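Local coordinates for protein alternansucrase (Leuconostoc mesenteroides, PDB 6HVG) that is a large glycoside hydrolase family 70 enzyme that binds a calcium ion and also carries choline-binding-type and putative cell-wall-binding repeats, at residues Tyr537-His542 / Asn546-Asn551. Sequence-based numbering, arbitrary orientation.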
ATOM      1  N   TYR A 537      11.143   8.944  14.149  1.00 41.97           N
ATOM      2  CA  TYR A 537      12.284   9.288  14.962  1.00 41.66           C
ATOM      3  C   TYR A 537      11.876  10.233  16.085  1.00 45.04           C
ATOM      4  O   TYR A 537      10.981  11.065  15.918  1.00 41.19           O
ATOM      5  CB  TYR A 537      13.390   9.947  14.137  1.00 41.79           C
ATOM      6  CG  TYR A 537      13.942   9.126  12.990  1.00 40.34           C
ATOM      7  CD1 TYR A 537      13.852   7.759  12.963  1.00 39.66           C
ATOM      8  CD2 TYR A 537      14.578   9.747  11.920  1.00 41.97           C
ATOM      9  CE1 TYR A 537      14.337   7.023  11.880  1.00 38.51           C
ATOM     10  CE2 TYR A 537      15.092   9.015  10.861  1.00 38.88           C
ATOM     11  CZ  TYR A 537      14.961   7.653  10.852  1.00 37.10           C
ATOM     12  OH  TYR A 537      15.441   6.936   9.809  1.00 39.64           O
ATOM     13  N   GLN A 538      12.569  10.121  17.226  1.00 49.37           N
ATOM     14  CA  GLN A 538      12.242  10.917  18.415  1.00 48.16           C
ATOM     15  C   GLN A 538      13.366  11.854  18.828  1.00 46.61           C
ATOM     16  O   GLN A 538      14.528  11.620  18.515  1.00 46.19           O
ATOM     17  CB  GLN A 538      11.883   9.995  19.566  1.00 48.67           C
ATOM     18  CG  GLN A 538      10.863   8.924  19.215  1.00 50.73           C
ATOM     19  CD  GLN A 538       9.504   9.480  18.841  1.00 53.62           C
ATOM     20  OE1 GLN A 538       8.975  10.368  19.492  1.00 59.57           O
ATOM     21  NE2 GLN A 538       8.940   8.960  17.765  1.00 57.38           N
ATOM     22  N   ASP A 539      12.992  12.934  19.508  1.00 51.08           N
ATOM     23  CA  ASP A 539      13.952  13.877  20.110  1.00 52.68           C
ATOM     24  C   ASP A 539      14.388  13.344  21.449  1.00 53.23           C
ATOM     25  O   ASP A 539      13.622  13.402  22.405  1.00 54.91           O
ATOM     26  CB  ASP A 539      13.326  15.260  20.304  1.00 51.96           C
ATOM     27  CG  ASP A 539      13.080  15.986  18.998  1.00 54.20           C
ATOM     28  OD1 ASP A 539      13.609  15.572  17.945  1.00 54.32           O
ATOM     29  OD2 ASP A 539      12.368  17.001  19.034  1.00 57.01           O
ATOM     30  N   ASP A 540      15.628  12.854  21.512  1.00 53.81           N
ATOM     31  CA  ASP A 540      16.142  12.167  22.683  1.00 55.04           C
ATOM     32  C   ASP A 540      17.604  12.585  22.897  1.00 56.38           C
ATOM     33  O   ASP A 540      18.543  11.873  22.522  1.00 54.95           O
ATOM     34  CB  ASP A 540      15.978  10.659  22.472  1.00 56.58           C
ATOM     35  CG  ASP A 540      16.567   9.810  23.600  1.00 61.21           C
ATOM     36  OD1 ASP A 540      16.941  10.348  24.682  1.00 65.86           O
ATOM     37  OD2 ASP A 540      16.625   8.574  23.383  1.00 58.98           O
ATOM     38  N   SER A 541      17.768  13.761  23.507  1.00 54.94           N
ATOM     39  CA  SER A 541      19.079  14.357  23.765  1.00 54.49           C
ATOM     40  C   SER A 541      20.011  13.535  24.692  1.00 60.67           C
ATOM     41  O   SER A 541      21.231  13.649  24.585  1.00 60.58           O
ATOM     42  CB  SER A 541      18.886  15.745  24.352  1.00 53.20           C
ATOM     43  OG  SER A 541      18.119  15.676  25.539  1.00 51.60           O
ATOM     44  N   HIS A 542      19.461  12.698  25.577  1.00 63.30           N
ATOM     45  CA  HIS A 542      20.294  11.867  26.448  1.00 62.12           C
ATOM     46  C   HIS A 542      21.053  10.756  25.684  1.00 61.61           C
ATOM     47  O   HIS A 542      22.264  10.599  25.848  1.00 63.95           O
ATOM     48  CB  HIS A 542      19.468  11.260  27.584  1.00 65.56           C
ATOM     49  CG  HIS A 542      20.304  10.636  28.664  1.00 80.27           C
ATOM     50  ND1 HIS A 542      20.407   9.267  28.839  1.00 79.97           N
ATOM     51  CD2 HIS A 542      21.112  11.196  29.601  1.00 86.81           C
ATOM     52  CE1 HIS A 542      21.234   9.012  29.836  1.00 84.76           C
ATOM     53  NE2 HIS A 542      21.679  10.164  30.315  1.00 91.19           N
ATOM     54  N   ASN A 546      22.723  13.546  18.302  1.00 54.73           N
ATOM     55  CA  ASN A 546      22.992  13.908  16.889  1.00 56.06           C
ATOM     56  C   ASN A 546      21.723  13.914  16.048  1.00 54.65           C
ATOM     57  O   ASN A 546      21.618  14.605  15.039  1.00 54.60           O
ATOM     58  CB  ASN A 546      23.986  12.926  16.242  1.00 56.34           C
ATOM     59  CG  ASN A 546      25.309  12.855  16.982  1.00 53.29           C
ATOM     60  OD1 ASN A 546      25.595  13.680  17.848  1.00 52.08           O
ATOM     61  ND2 ASN A 546      26.121  11.886  16.627  1.00 49.25           N
ATOM     62  N   THR A 547      20.765  13.114  16.496  1.00 54.16           N
ATOM     63  CA  THR A 547      19.521  12.849  15.820  1.00 51.30           C
ATOM     64  C   THR A 547      18.383  13.740  16.306  1.00 53.20           C
ATOM     65  O   THR A 547      17.281  13.683  15.782  1.00 58.95           O
ATOM     66  CB  THR A 547      19.200  11.382  16.056  1.00 52.41           C
ATOM     67  OG1 THR A 547      20.072  10.610  15.213  1.00 50.26           O
ATOM     68  CG2 THR A 547      17.731  11.055  15.768  1.00 58.17           C
ATOM     69  N   ASP A 548      18.657  14.594  17.283  1.00 55.95           N
ATOM     70  CA  ASP A 548      17.636  15.441  17.883  1.00 57.59           C
ATOM     71  C   ASP A 548      17.293  16.520  16.851  1.00 58.91           C
ATOM     72  O   ASP A 548      18.182  17.082  16.223  1.00 63.99           O
ATOM     73  CB  ASP A 548      18.176  16.031  19.184  1.00 58.58           C
ATOM     74  CG  ASP A 548      17.139  16.731  20.012  1.00 61.24           C
ATOM     75  OD1 ASP A 548      16.460  17.614  19.487  1.00 68.59           O
ATOM     76  OD2 ASP A 548      17.025  16.428  21.213  1.00 63.13           O
ATOM     77  N   SER A 549      16.006  16.804  16.685  1.00 54.36           N
ATOM     78  CA  SER A 549      15.556  17.788  15.696  1.00 53.44           C
ATOM     79  C   SER A 549      15.329  19.207  16.236  1.00 51.36           C
ATOM     80  O   SER A 549      14.897  20.080  15.507  1.00 51.34           O
ATOM     81  CB  SER A 549      14.262  17.296  15.070  1.00 52.66           C
ATOM     82  OG  SER A 549      13.137  17.626  15.873  1.00 51.20           O
ATOM     83  N   GLY A 550      15.581  19.431  17.512  1.00 49.58           N
ATOM     84  CA  GLY A 550      15.381  20.739  18.110  1.00 48.39           C
ATOM     85  C   GLY A 550      13.929  21.117  18.227  1.00 48.93           C
ATOM     86  O   GLY A 550      13.569  22.262  17.961  1.00 51.74           O
ATOM     87  N   ASN A 551      13.106  20.154  18.643  1.00 48.73           N
ATOM     88  CA  ASN A 551      11.658  20.301  18.817  1.00 51.38           C
ATOM     89  C   ASN A 551      10.910  20.690  17.542  1.00 52.47           C
ATOM     90  O   ASN A 551      10.045  21.556  17.541  1.00 49.76           O
ATOM     91  CB  ASN A 551      11.315  21.240  19.977  1.00 54.09           C
ATOM     92  CG  ASN A 551       9.895  21.009  20.510  1.00 57.45           C
ATOM     93  OD1 ASN A 551       9.364  19.890  20.446  1.00 61.98           O
ATOM     94  ND2 ASN A 551       9.265  22.071  21.015  1.00 55.88           N
TER
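The carboxylates of Asp539 and Asp548 are stacked, with planes only 11° apart, though the two side chains cross at about a right angle. Asp539 OD1 and Asp548 OD1 are 3.8 Å apart. On this same face of Asp539, the backbone N of Ser549 donates to OD1 from well above the plane, at 3.0 Å. Ser549 OG donates at the edge of the Asp539 carboxylate, to the syn lone pair of Asp539 OD1, at 3.0 Å. With chi1 at 83°, Ser549 OG lies between its own backbone N and carbonyl carbon. Asp539 OD2 takes a weak bond from Asn551 N at 3.3 Å.

Asp548 OD1 accepts from Gly550 N at 2.8 Å, which makes an Asx turn. The contact joins two parts of the loop that follows strand 534-537 of the antiparallel sheet; they run at about a right angle. The calcium ion is about 14 Å from the side chain of Ser549.

If both carboxylates are charged, they would repel; Arg553, in a salt bridge with Asp539 OD1, probably offsets part of that. It also bonds to Thr547 O. The other oxygen of Asp548, OD2, lies 3.7 Å from Ser541 CB.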